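Local coordinates for aldo-keto reductase AKR2E4 (Bombyx mori, PDB 3WCZ), which reduces 3-dehydroecdysone with NADPH, not NADH, as cosubstrate and may take part in the regulation of molting, at residues V77-E81 / L82-T86; L109-D112 / Y113-L116; Q66-A69 / E70-N74; D132-Y136 / L137-Q141; P100-Q103 / E104-K108. One frame throughout, in Å; residues are numbered along the deposited sequence.

Interaction 1 (V77-E81 / L82-T86). With EDO (1,2-ethanediol), chain D.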
loop_
_atom_site.group_PDB
_atom_site.type_symbol
_atom_site.label_atom_id
_atom_site.label_comp_id
_atom_site.label_asym_id
_atom_site.label_seq_id
_atom_site.Cartn_x
_atom_site.Cartn_y
_atom_site.Cartn_z
ATOM N N VAL A 77 -13.539 15.288 8.743
ATOM C CA VAL A 77 -13.645 15.018 7.318
ATOM C C VAL A 77 -15.047 14.547 7.004
ATOM O O VAL A 77 -15.757 14.085 7.897
ATOM C CB VAL A 77 -12.705 13.878 6.817
ATOM C CG1 VAL A 77 -11.268 14.346 6.801
ATOM C CG2 VAL A 77 -12.953 12.544 7.581
ATOM N N THR A 78 -15.415 14.607 5.734
ATOM C CA THR A 78 -16.595 13.883 5.268
ATOM C C THR A 78 -16.155 12.623 4.543
ATOM O O THR A 78 -15.001 12.499 4.149
ATOM C CB THR A 78 -17.414 14.714 4.320
ATOM O OG1 THR A 78 -16.628 14.983 3.150
ATOM C CG2 THR A 78 -17.858 16.019 4.982
ATOM N N ARG A 79 -17.079 11.689 4.332
ATOM C CA ARG A 79 -16.731 10.473 3.612
ATOM C C ARG A 79 -16.122 10.729 2.239
ATOM O O ARG A 79 -15.141 10.080 1.857
ATOM C CB ARG A 79 -17.963 9.578 3.443
ATOM C CG ARG A 79 -17.750 8.367 2.504
ATOM C CD ARG A 79 -16.802 7.366 3.087
ATOM N NE ARG A 79 -16.439 6.262 2.191
ATOM C CZ ARG A 79 -15.357 6.231 1.405
ATOM N NH1 ARG A 79 -14.533 7.284 1.346
ATOM N NH2 ARG A 79 -15.057 5.136 0.702
ATOM N N GLU A 80 -16.645 11.688 1.489
ATOM C CA GLU A 80 -16.151 11.906 0.143
ATOM C C GLU A 80 -14.745 12.498 0.095
ATOM O O GLU A 80 -14.085 12.422 -0.934
ATOM C CB GLU A 80 -17.140 12.772 -0.638
ATOM C CG GLU A 80 -18.425 12.017 -0.957
ATOM C CD GLU A 80 -18.240 10.952 -2.037
ATOM O OE1 GLU A 80 -17.239 11.024 -2.802
ATOM O OE2 GLU A 80 -19.110 10.044 -2.124
ATOM N N GLU A 81 -14.288 13.062 1.212
ATOM C CA GLU A 81 -12.933 13.559 1.340
ATOM C C GLU A 81 -11.910 12.470 1.631
ATOM O O GLU A 81 -10.704 12.723 1.559
ATOM C CB GLU A 81 -12.888 14.624 2.439
ATOM C CG GLU A 81 -13.587 15.904 2.023
ATOM C CD GLU A 81 -13.763 16.923 3.130
ATOM O OE1 GLU A 81 -13.745 16.596 4.327
ATOM O OE2 GLU A 81 -13.958 18.109 2.757
ATOM N N LEU A 82 -12.370 11.275 2.019
ATOM C CA LEU A 82 -11.472 10.167 2.330
ATOM C C LEU A 82 -11.326 9.229 1.154
ATOM O O LEU A 82 -12.274 9.008 0.421
ATOM C CB LEU A 82 -11.980 9.369 3.516
ATOM C CG LEU A 82 -11.987 10.046 4.858
ATOM C CD1 LEU A 82 -12.668 9.154 5.900
ATOM C CD2 LEU A 82 -10.566 10.366 5.272
ATOM N N PHE A 83 -10.144 8.648 1.026
ATOM C CA PHE A 83 -9.823 7.619 0.052
ATOM C C PHE A 83 -9.453 6.364 0.832
ATOM O O PHE A 83 -8.432 6.351 1.513
ATOM C CB PHE A 83 -8.653 8.091 -0.819
ATOM C CG PHE A 83 -8.442 7.279 -2.054
ATOM C CD1 PHE A 83 -7.893 6.009 -1.984
ATOM C CD2 PHE A 83 -8.837 7.753 -3.296
ATOM C CE1 PHE A 83 -7.719 5.246 -3.149
ATOM C CE2 PHE A 83 -8.680 6.985 -4.429
ATOM C CZ PHE A 83 -8.133 5.735 -4.360
ATOM N N VAL A 84 -10.286 5.334 0.773
ATOM C CA VAL A 84 -10.049 4.111 1.509
ATOM C C VAL A 84 -9.716 3.021 0.500
ATOM O O VAL A 84 -10.463 2.787 -0.455
ATOM C CB VAL A 84 -11.261 3.743 2.374
ATOM C CG1 VAL A 84 -10.885 2.603 3.324
ATOM C CG2 VAL A 84 -11.719 4.923 3.180
ATOM N N THR A 85 -8.632 2.318 0.775
ATOM C CA THR A 85 -8.129 1.206 -0.010
ATOM C C THR A 85 -8.209 -0.073 0.807
ATOM O O THR A 85 -7.728 -0.113 1.935
ATOM C CB THR A 85 -6.665 1.444 -0.415
ATOM O OG1 THR A 85 -6.616 2.587 -1.256
ATOM C CG2 THR A 85 -6.068 0.276 -1.163
ATOM N N THR A 86 -8.809 -1.132 0.256
ATOM C CA THR A 86 -8.730 -2.449 0.870
ATOM C C THR A 86 -8.475 -3.494 -0.217
ATOM O O THR A 86 -8.338 -3.157 -1.399
ATOM C CB THR A 86 -9.904 -2.769 1.792
ATOM O OG1 THR A 86 -9.493 -3.859 2.616
ATOM C CG2 THR A 86 -11.189 -3.073 1.033
HETATM C C1 EDO D . -10.000 11.904 -1.543
HETATM O O1 EDO D . -9.010 11.885 -2.561
HETATM C C2 EDO D . -11.168 11.075 -2.021
HETATM O O2 EDO D . -11.720 11.621 -3.234
#
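A chi1 of 171° and a bend at chi2 (68°) fold the R79 side chain back toward L82, where NH1 reaches L82 O at 3.0 Å. This bond is weak, bent to 125° at the hydrogen, although the oxygen lies at the guanidinium edge. CG2 of V84 sits over one face of the same group, 4.1 Å from R79 NH1. A firmer link closes the 3-10 turn: L82 N donates to R79 O at 3.0 Å, from above the carbonyl plane. Before the turn, T78 N binds E81 OE1 at 3.0 Å, and V77 CG2 meets L82 CD1 at 3.8 Å, the two side chains crossing at about a right angle. A 1,2-ethanediol, probably from the crystallisation liquor, makes a weak hydrogen bond from O2 to E80 O. NH2 of R79 is engaged by D115 OD2 in a salt bridge and by Y113 O. The turn leads from helix 61-73, whose I68 and I72 pack on L82, V84, V77 and R79, into barrel strand 83-88, beside strand 114-119.

Interaction 2 (L109-D112 / Y113-L116); sequences LGLD and YIDL
L109 CD1 and I114 CD1 meet at 3.8 Å, the closest apolar approach between 109-112 and 113-116, with the two side chains crossing obliquely. The I114 end gets there because CG1 stands anti to the backbone N (chi1 -159°) and chi2 then turns CD1 back toward L109. L111 CD1 approaches the same methyl more loosely, at 4.5 Å, while L111 CB rests 3.6 Å from Y113 O. One terminal methyl of the strand is therefore met by two leucines that precede the strand. These leucines flank G110, which has positive phi (67°) and ends helix 95-109 in a Schellman motif. The chain then enters strand 114-119, completing a beta-alpha-beta unit of the parallel TIM barrel. Just before the strand, Y113 N is buried without a partner in the model, and the Y113 ring has D115 OD1 in plane at its edge. The same ring makes cation-pi contacts with R79 and with R153. Beyond the leucines, L102 and L106 of helix 95-109 cover I114, whose backbone pairs with L151 and R153; on the neighbouring strand, V84 and T86 touch its side chain.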
loop_
_atom_site.group_PDB
_atom_site.type_symbol
_atom_site.label_atom_id
_atom_site.label_comp_id
_atom_site.label_asym_id
_atom_site.label_seq_id
_atom_site.Cartn_x
_atom_site.Cartn_y
_atom_site.Cartn_z
ATOM N N LEU A 109 -15.974 -2.205 7.502
ATOM C CA LEU A 109 -15.497 -0.819 7.459
ATOM C C LEU A 109 -16.583 0.196 7.754
ATOM O O LEU A 109 -16.292 1.365 7.930
ATOM C CB LEU A 109 -14.851 -0.506 6.087
ATOM C CG LEU A 109 -13.534 -1.214 5.757
ATOM C CD1 LEU A 109 -13.271 -1.192 4.244
ATOM C CD2 LEU A 109 -12.401 -0.572 6.517
ATOM N N GLY A 110 -17.840 -0.229 7.741
ATOM C CA GLY A 110 -18.955 0.694 7.885
ATOM C C GLY A 110 -19.116 1.658 6.718
ATOM O O GLY A 110 -19.567 2.785 6.906
ATOM N N LEU A 111 -18.752 1.218 5.508
ATOM C CA LEU A 111 -18.776 2.053 4.299
ATOM C C LEU A 111 -19.740 1.501 3.254
ATOM O O LEU A 111 -20.039 0.307 3.277
ATOM C CB LEU A 111 -17.371 2.132 3.679
ATOM C CG LEU A 111 -16.286 2.635 4.629
ATOM C CD1 LEU A 111 -14.948 2.641 3.873
ATOM C CD2 LEU A 111 -16.595 4.011 5.211
ATOM N N ASP A 112 -20.212 2.356 2.349
ATOM C CA ASP A 112 -21.082 1.958 1.248
ATOM C C ASP A 112 -20.304 1.672 -0.046
ATOM O O ASP A 112 -20.829 1.045 -0.963
ATOM C CB ASP A 112 -22.084 3.062 0.933
ATOM C CG ASP A 112 -22.963 3.412 2.107
ATOM O OD1 ASP A 112 -23.544 2.493 2.708
ATOM O OD2 ASP A 112 -23.050 4.615 2.435
ATOM N N TYR A 113 -19.066 2.149 -0.127
ATOM C CA TYR A 113 -18.219 1.933 -1.283
ATOM C C TYR A 113 -16.774 2.052 -0.817
ATOM O O TYR A 113 -16.502 2.636 0.233
ATOM C CB TYR A 113 -18.508 2.967 -2.405
ATOM C CG TYR A 113 -18.060 4.378 -2.064
ATOM C CD1 TYR A 113 -18.870 5.199 -1.313
ATOM C CD2 TYR A 113 -16.818 4.869 -2.469
ATOM C CE1 TYR A 113 -18.476 6.476 -0.966
ATOM C CE2 TYR A 113 -16.410 6.152 -2.130
ATOM C CZ TYR A 113 -17.244 6.953 -1.364
ATOM O OH TYR A 113 -16.863 8.240 -1.025
ATOM N N ILE A 114 -15.879 1.454 -1.595
ATOM C CA ILE A 114 -14.443 1.576 -1.380
ATOM C C ILE A 114 -13.872 2.418 -2.518
ATOM O O ILE A 114 -14.355 2.372 -3.653
ATOM C CB ILE A 114 -13.769 0.159 -1.314
ATOM C CG1 ILE A 114 -12.420 0.218 -0.598
ATOM C CG2 ILE A 114 -13.597 -0.460 -2.679
ATOM C CD1 ILE A 114 -12.556 0.357 0.865
ATOM N N ASP A 115 -12.863 3.225 -2.221
ATOM C CA ASP A 115 -12.249 4.044 -3.263
ATOM C C ASP A 115 -11.346 3.220 -4.149
ATOM O O ASP A 115 -11.302 3.424 -5.356
ATOM C CB ASP A 115 -11.499 5.207 -2.612
ATOM C CG ASP A 115 -12.434 6.137 -1.925
ATOM O OD1 ASP A 115 -12.992 7.029 -2.632
ATOM O OD2 ASP A 115 -12.692 5.946 -0.719
ATOM N N LEU A 116 -10.638 2.250 -3.570
ATOM C CA LEU A 116 -9.732 1.387 -4.331
ATOM C C LEU A 116 -9.809 -0.010 -3.756
ATOM O O LEU A 116 -9.606 -0.209 -2.573
ATOM C CB LEU A 116 -8.291 1.910 -4.242
ATOM C CG LEU A 116 -7.233 1.102 -4.972
ATOM C CD1 LEU A 116 -7.484 0.949 -6.437
ATOM C CD2 LEU A 116 -5.901 1.784 -4.753
#

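Interaction 3 (Q66-A69 / E70-N74)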
loop_
_atom_site.group_PDB
_atom_site.type_symbol
_atom_site.label_atom_id
_atom_site.label_comp_id
_atom_site.label_asym_id
_atom_site.label_seq_id
_atom_site.Cartn_x
_atom_site.Cartn_y
_atom_site.Cartn_z
ATOM N N GLN A 66 -13.954 1.998 12.613
ATOM C CA GLN A 66 -14.193 2.747 13.855
ATOM C C GLN A 66 -13.498 4.110 13.806
ATOM O O GLN A 66 -14.094 5.111 14.186
ATOM C CB GLN A 66 -13.739 1.944 15.093
ATOM C CG GLN A 66 -14.608 0.739 15.401
ATOM C CD GLN A 66 -13.936 -0.190 16.415
ATOM O OE1 GLN A 66 -12.726 -0.165 16.630
ATOM N NE2 GLN A 66 -14.748 -1.027 17.060
ATOM N N GLY A 67 -12.245 4.136 13.367
ATOM C CA GLY A 67 -11.484 5.366 13.281
ATOM C C GLY A 67 -12.068 6.336 12.285
ATOM O O GLY A 67 -12.194 7.529 12.563
ATOM N N ILE A 68 -12.462 5.829 11.118
ATOM C CA ILE A 68 -13.115 6.643 10.096
ATOM C C ILE A 68 -14.414 7.220 10.639
ATOM O O ILE A 68 -14.696 8.406 10.472
ATOM C CB ILE A 68 -13.392 5.844 8.831
ATOM C CG1 ILE A 68 -12.065 5.529 8.125
ATOM C CG2 ILE A 68 -14.372 6.563 7.920
ATOM C CD1 ILE A 68 -12.180 4.563 6.996
ATOM N N ALA A 69 -15.203 6.373 11.296
ATOM C CA ALA A 69 -16.499 6.825 11.792
ATOM C C ALA A 69 -16.322 7.929 12.828
ATOM O O ALA A 69 -17.075 8.906 12.851
ATOM C CB ALA A 69 -17.285 5.664 12.373
ATOM N N GLU A 70 -15.319 7.782 13.686
ATOM C CA GLU A 70 -15.047 8.812 14.696
ATOM C C GLU A 70 -14.567 10.119 14.058
ATOM O O GLU A 70 -14.979 11.208 14.458
ATOM C CB GLU A 70 -14.020 8.315 15.722
ATOM C CG GLU A 70 -14.585 7.279 16.663
ATOM C CD GLU A 70 -13.543 6.559 17.509
ATOM O OE1 GLU A 70 -12.334 6.647 17.214
ATOM O OE2 GLU A 70 -13.969 5.847 18.456
ATOM N N ALA A 71 -13.731 10.021 13.024
ATOM C CA ALA A 71 -13.257 11.211 12.341
ATOM C C ALA A 71 -14.418 11.952 11.667
ATOM O O ALA A 71 -14.471 13.180 11.668
ATOM C CB ALA A 71 -12.188 10.844 11.321
ATOM N N ILE A 72 -15.327 11.210 11.039
ATOM C CA ILE A 72 -16.485 11.803 10.402
ATOM C C ILE A 72 -17.432 12.408 11.450
ATOM O O ILE A 72 -17.869 13.558 11.289
ATOM C CB ILE A 72 -17.189 10.773 9.503
ATOM C CG1 ILE A 72 -16.328 10.467 8.276
ATOM C CG2 ILE A 72 -18.573 11.254 9.044
ATOM C CD1 ILE A 72 -16.869 9.288 7.421
ATOM N N ALA A 73 -17.688 11.682 12.521
ATOM C CA ALA A 73 -18.624 12.149 13.545
ATOM C C ALA A 73 -18.105 13.367 14.283
ATOM O O ALA A 73 -18.894 14.194 14.749
ATOM C CB ALA A 73 -18.961 11.031 14.527
ATOM N N ASN A 74 -16.785 13.498 14.385
ATOM C CA ASN A 74 -16.198 14.632 15.084
ATOM C C ASN A 74 -15.944 15.790 14.145
ATOM O O ASN A 74 -15.422 16.824 14.578
ATOM C CB ASN A 74 -14.900 14.257 15.791
ATOM C CG ASN A 74 -15.125 13.443 17.043
ATOM O OD1 ASN A 74 -16.258 13.245 17.493
ATOM N ND2 ASN A 74 -14.037 12.968 17.627
#
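I72 N donates to I68 O at 2.9 Å, with 163° at the hydrogen and the donor lying nearly along the C=O axis. Three further i to i+4 bonds run beside it: E70 N to Q66 O at 3.0 Å, A71 N to G67 O at 3.0 Å, and A73 N to A69 O at 2.9 Å. I68 and I72 lie side by side one turn apart and point the same way. I68 CG2, placed anti to its backbone N, touches I72 CD1 at 3.7 Å, and I72 CG1 also rests 3.4 Å from I68 O. I68 also leans on V41 of helix 35-46. On another flank, the E70 side chain starts back along the helix: its CG passes 3.3 Å from Q66 O, and the extended chain carries OE1 into a salt bridge with R38, again of helix 35-46. A71 packs on I45 of that helix, and Y42 touches E70 and binds N74 ND2. A73 and N74 are exposed at the C-terminal end. The segment is the last two turns of helix 61-73, which links parallel strands 51-53 and 83-88 as the helical arm of a beta-alpha-beta crossover in the TIM barrel.

Interaction 4 (D132-Y136 / L137-Q141); sequences DNIDY and LETWQ
L137 N donates to D135 OD1 at 3.0 Å, almost straight (174°) but from above the carboxylate plane, so D135 serves as N-cap of helix 136-148. The L137 side chain runs alongside that carboxylate, CG 3.5 Å from D135 OD1, and its CD2 also reaches Y136 CE1 at 4.0 Å. D135 OD1 in turn lies over the centre of one face of the Y136 ring, 4.0 Å above its plane; the ring is placed there by a chi1 of 55°, which sets CG between the backbone N and the carbonyl carbon. E138 N binds D135 O at 2.9 Å, while its CD touches I134 CG2 at 4.1 Å and its OE2 accepts from R95 N. T139 N shares D135 O through a weak bond, and T139 OG1 turns to H93 O. W140 N closes the first regular turn on Y136 O at 2.9 Å. Around this helix start, R167 of helix 162-170 holds D135 OD2 by a salt bridge, L168 packs on L137 and W140, and helix 95-109 touches T139 through V98; the W140 indole hydrogen-bonds through NE1 to I174 O and leans on I155 and V157 of barrel strand 152-158.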
loop_
_atom_site.group_PDB
_atom_site.type_symbol
_atom_site.label_atom_id
_atom_site.label_comp_id
_atom_site.label_asym_id
_atom_site.label_seq_id
_atom_site.Cartn_x
_atom_site.Cartn_y
_atom_site.Cartn_z
ATOM N N ASP A 132 -4.485 -23.151 -5.042
ATOM C CA ASP A 132 -5.514 -23.310 -6.043
ATOM C C ASP A 132 -4.923 -22.728 -7.345
ATOM O O ASP A 132 -3.787 -22.176 -7.335
ATOM C CB ASP A 132 -6.805 -22.622 -5.587
ATOM C CG ASP A 132 -8.046 -23.150 -6.278
ATOM O OD1 ASP A 132 -7.935 -23.974 -7.229
ATOM O OD2 ASP A 132 -9.162 -22.737 -5.880
ATOM N N ASN A 133 -5.645 -22.859 -8.455
ATOM C CA ASN A 133 -5.096 -22.481 -9.772
ATOM C C ASN A 133 -5.987 -21.556 -10.592
ATOM O O ASN A 133 -5.850 -21.467 -11.818
ATOM C CB ASN A 133 -4.760 -23.729 -10.588
ATOM C CG ASN A 133 -5.959 -24.627 -10.771
ATOM O OD1 ASN A 133 -7.104 -24.219 -10.538
ATOM N ND2 ASN A 133 -5.710 -25.873 -11.180
ATOM N N ILE A 134 -6.899 -20.870 -9.923
ATOM C CA ILE A 134 -7.750 -19.872 -10.566
ATOM C C ILE A 134 -6.898 -18.788 -11.233
ATOM O O ILE A 134 -6.011 -18.207 -10.615
ATOM C CB ILE A 134 -8.705 -19.224 -9.533
ATOM C CG1 ILE A 134 -9.556 -20.299 -8.843
ATOM C CG2 ILE A 134 -9.611 -18.182 -10.208
ATOM C CD1 ILE A 134 -10.392 -19.781 -7.693
ATOM N N ASP A 135 -7.146 -18.531 -12.501
ATOM C CA ASP A 135 -6.464 -17.470 -13.231
ATOM C C ASP A 135 -6.876 -16.122 -12.652
ATOM O O ASP A 135 -8.051 -15.846 -12.433
ATOM C CB ASP A 135 -6.888 -17.574 -14.691
ATOM C CG ASP A 135 -6.051 -16.757 -15.639
ATOM O OD1 ASP A 135 -5.291 -15.848 -15.225
ATOM O OD2 ASP A 135 -6.156 -17.029 -16.861
ATOM N N TYR A 136 -5.879 -15.273 -12.389
ATOM C CA TYR A 136 -6.164 -13.927 -11.877
ATOM C C TYR A 136 -6.945 -13.112 -12.908
ATOM O O TYR A 136 -7.564 -12.119 -12.559
ATOM C CB TYR A 136 -4.868 -13.191 -11.437
ATOM C CG TYR A 136 -3.829 -13.122 -12.521
ATOM C CD1 TYR A 136 -3.955 -12.215 -13.564
ATOM C CD2 TYR A 136 -2.734 -13.965 -12.530
ATOM C CE1 TYR A 136 -3.041 -12.172 -14.580
ATOM C CE2 TYR A 136 -1.813 -13.946 -13.557
ATOM C CZ TYR A 136 -1.961 -13.036 -14.583
ATOM O OH TYR A 136 -1.063 -13.031 -15.608
ATOM N N LEU A 137 -6.965 -13.545 -14.173
ATOM C CA LEU A 137 -7.831 -12.865 -15.147
ATOM C C LEU A 137 -9.299 -13.051 -14.797
ATOM O O LEU A 137 -10.128 -12.171 -15.041
ATOM C CB LEU A 137 -7.588 -13.351 -16.575
ATOM C CG LEU A 137 -6.241 -13.070 -17.196
ATOM C CD1 LEU A 137 -6.267 -13.649 -18.586
ATOM C CD2 LEU A 137 -5.942 -11.579 -17.233
ATOM N N GLU A 138 -9.642 -14.205 -14.253
ATOM C CA GLU A 138 -10.997 -14.428 -13.791
ATOM C C GLU A 138 -11.334 -13.536 -12.595
ATOM O O GLU A 138 -12.402 -12.930 -12.513
ATOM C CB GLU A 138 -11.216 -15.890 -13.437
ATOM C CG GLU A 138 -12.563 -16.073 -12.837
ATOM C CD GLU A 138 -12.937 -17.508 -12.570
ATOM O OE1 GLU A 138 -12.572 -18.362 -13.416
ATOM O OE2 GLU A 138 -13.615 -17.774 -11.548
ATOM N N THR A 139 -10.397 -13.454 -11.657
ATOM C CA THR A 139 -10.591 -12.628 -10.485
ATOM C C THR A 139 -10.814 -11.180 -10.941
ATOM O O THR A 139 -11.649 -10.449 -10.403
ATOM C CB THR A 139 -9.342 -12.726 -9.595
ATOM O OG1 THR A 139 -8.989 -14.105 -9.426
ATOM C CG2 THR A 139 -9.556 -12.075 -8.240
ATOM N N TRP A 140 -10.040 -10.770 -11.947
ATOM C CA TRP A 140 -10.117 -9.402 -12.455
ATOM C C TRP A 140 -11.490 -9.136 -13.056
ATOM O O TRP A 140 -11.994 -8.000 -12.962
ATOM C CB TRP A 140 -8.992 -9.137 -13.461
ATOM C CG TRP A 140 -8.879 -7.699 -13.849
ATOM C CD1 TRP A 140 -9.164 -7.159 -15.065
ATOM C CD2 TRP A 140 -8.492 -6.617 -13.010
ATOM N NE1 TRP A 140 -8.971 -5.800 -15.033
ATOM C CE2 TRP A 140 -8.533 -5.447 -13.783
ATOM C CE3 TRP A 140 -8.112 -6.523 -11.663
ATOM C CZ2 TRP A 140 -8.212 -4.196 -13.260
ATOM C CZ3 TRP A 140 -7.807 -5.290 -11.155
ATOM C CH2 TRP A 140 -7.854 -4.150 -11.941
ATOM N N GLN A 141 -12.124 -10.133 -13.660
ATOM C CA GLN A 141 -13.462 -9.903 -14.115
ATOM C C GLN A 141 -14.428 -9.622 -12.962
ATOM O O GLN A 141 -15.293 -8.756 -13.074
ATOM C CB GLN A 141 -13.933 -11.064 -14.924
ATOM C CG GLN A 141 -15.239 -10.753 -15.434
ATOM C CD GLN A 141 -15.699 -11.784 -16.336
ATOM O OE1 GLN A 141 -14.921 -12.631 -16.791
ATOM N NE2 GLN A 141 -16.981 -11.739 -16.631
#

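Interaction 5 (P100-Q103 / E104-K108)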
loop_
_atom_site.group_PDB
_atom_site.type_symbol
_atom_site.label_atom_id
_atom_site.label_comp_id
_atom_site.label_asym_id
_atom_site.label_seq_id
_atom_site.Cartn_x
_atom_site.Cartn_y
_atom_site.Cartn_z
ATOM N N PRO A 100 -19.062 -10.421 -3.246
ATOM C CA PRO A 100 -19.388 -10.696 -1.846
ATOM C C PRO A 100 -18.229 -10.421 -0.882
ATOM O O PRO A 100 -18.472 -9.976 0.246
ATOM C CB PRO A 100 -19.784 -12.183 -1.874
ATOM C CG PRO A 100 -20.333 -12.383 -3.253
ATOM C CD PRO A 100 -19.458 -11.530 -4.137
ATOM N N ALA A 101 -16.997 -10.698 -1.295
ATOM C CA ALA A 101 -15.869 -10.415 -0.409
ATOM C C ALA A 101 -15.755 -8.906 -0.160
ATOM O O ALA A 101 -15.462 -8.461 0.956
ATOM C CB ALA A 101 -14.570 -10.956 -0.987
ATOM N N LEU A 102 -15.984 -8.127 -1.203
ATOM C CA LEU A 102 -15.962 -6.664 -1.055
ATOM C C LEU A 102 -17.094 -6.193 -0.145
ATOM O O LEU A 102 -16.896 -5.329 0.721
ATOM C CB LEU A 102 -16.026 -5.977 -2.399
ATOM C CG LEU A 102 -16.142 -4.447 -2.382
ATOM C CD1 LEU A 102 -15.015 -3.795 -1.606
ATOM C CD2 LEU A 102 -16.122 -3.913 -3.782
ATOM N N GLN A 103 -18.283 -6.769 -0.316
ATOM C CA GLN A 103 -19.405 -6.382 0.524
ATOM C C GLN A 103 -19.111 -6.703 1.993
ATOM O O GLN A 103 -19.502 -5.954 2.889
ATOM C CB GLN A 103 -20.674 -7.104 0.062
ATOM C CG GLN A 103 -21.175 -6.656 -1.301
ATOM C CD GLN A 103 -22.309 -7.540 -1.848
ATOM O OE1 GLN A 103 -22.258 -8.757 -1.737
ATOM N NE2 GLN A 103 -23.310 -6.917 -2.443
ATOM N N GLU A 104 -18.419 -7.808 2.246
ATOM C CA GLU A 104 -18.022 -8.149 3.597
ATOM C C GLU A 104 -17.036 -7.115 4.148
ATOM O O GLU A 104 -17.165 -6.657 5.297
ATOM C CB GLU A 104 -17.448 -9.572 3.636
ATOM C CG GLU A 104 -16.907 -10.020 4.946
ATOM C CD GLU A 104 -16.538 -11.499 4.926
ATOM O OE1 GLU A 104 -17.184 -12.259 4.158
ATOM O OE2 GLU A 104 -15.619 -11.900 5.675
ATOM N N SER A 105 -16.025 -6.742 3.365
ATOM C CA SER A 105 -15.106 -5.686 3.779
ATOM C C SER A 105 -15.841 -4.382 4.080
ATOM O O SER A 105 -15.556 -3.718 5.088
ATOM C CB SER A 105 -14.056 -5.454 2.697
ATOM O OG SER A 105 -13.016 -6.394 2.758
ATOM N N LEU A 106 -16.739 -3.992 3.189
ATOM C CA LEU A 106 -17.502 -2.780 3.371
ATOM C C LEU A 106 -18.336 -2.803 4.647
ATOM O O LEU A 106 -18.454 -1.782 5.326
ATOM C CB LEU A 106 -18.411 -2.527 2.178
ATOM C CG LEU A 106 -17.681 -2.153 0.884
ATOM C CD1 LEU A 106 -18.658 -2.084 -0.294
ATOM C CD2 LEU A 106 -16.929 -0.819 0.975
ATOM N N LYS A 107 -18.949 -3.936 4.959
ATOM C CA LYS A 107 -19.696 -4.059 6.204
ATOM C C LYS A 107 -18.770 -3.854 7.424
ATOM O O LYS A 107 -19.114 -3.118 8.359
ATOM C CB LYS A 107 -20.439 -5.405 6.266
ATOM C CG LYS A 107 -21.416 -5.524 7.433
ATOM C CD LYS A 107 -22.215 -6.809 7.305
ATOM C CE LYS A 107 -23.326 -6.920 8.340
ATOM N NZ LYS A 107 -24.089 -8.211 8.158
ATOM N N LYS A 108 -17.596 -4.481 7.424
ATOM C CA LYS A 108 -16.668 -4.296 8.521
ATOM C C LYS A 108 -16.211 -2.851 8.640
ATOM O O LYS A 108 -16.049 -2.331 9.740
ATOM C CB LYS A 108 -15.460 -5.183 8.320
ATOM C CG LYS A 108 -15.757 -6.651 8.507
ATOM C CD LYS A 108 -14.521 -7.495 8.280
ATOM C CE LYS A 108 -14.757 -8.965 8.638
ATOM N NZ LYS A 108 -15.759 -9.634 7.779
#
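L102 and L106 pack one turn apart on the inner side of helix 95-109, the helical arm of a beta-alpha-beta unit between strands 83-88 and 114-119 of the TIM barrel. L102 CD1 lies 4.0 Å from L106 CG. The bend at chi2 (56°) turns the end of L102 toward L106, although its CB heads away. L106 CG also rests 3.3 Å from L102 O, the same oxygen that accepts from L106 N at 2.8 Å with 167° at the hydrogen. L102 also touches L151 and Y117. Also on this buried side, S105 touches T86 and gives its OG to a hydrogen bond with E61, while A101 packs on L88 and Y117. The backbone bonds E104 N to P100 O, S105 N to A101 O and K107 N to Q103 O continue the regular i to i+4 pattern. The outer side is looser. P100, Q103, E104 and K107 are exposed there; Q103 and K107 carry extended chains, and K107 CB rests 3.5 Å from Q103 O. E104, also extended, stands out from the helix, and K108, one turn on, leans back toward it, bent at its last torsion. The two close a salt bridge on the solvent side: K108 NZ meets E104 OE2 at 3.1 Å, on the anti side of the carboxylate and somewhat out of its plane.

How the interactions relate
Interactions 3, 1, 5 and 2 follow one another along the chain, through helix 61-73, strand 83-88, helix 95-109 and strand 114-119. Centres of interactions 1 and 2 lie about 8 Å apart, with V84 N close to D115 OD2 at 2.9 Å. Interactions 2 and 5 are equally near, and Y113 C packs on L106 CD2 at 3.4 Å. Interaction 3 touches interaction 1 by side-chain packing. Interaction 4 stands apart, about 8 Å from interaction 2 at nearest atoms. None lines the cofactor site: bound NADP is about 11 Å from the V84 side chain; the S105 side chain is about 14 Å from it and about 10 Å from that of Y58, the probable proton donor.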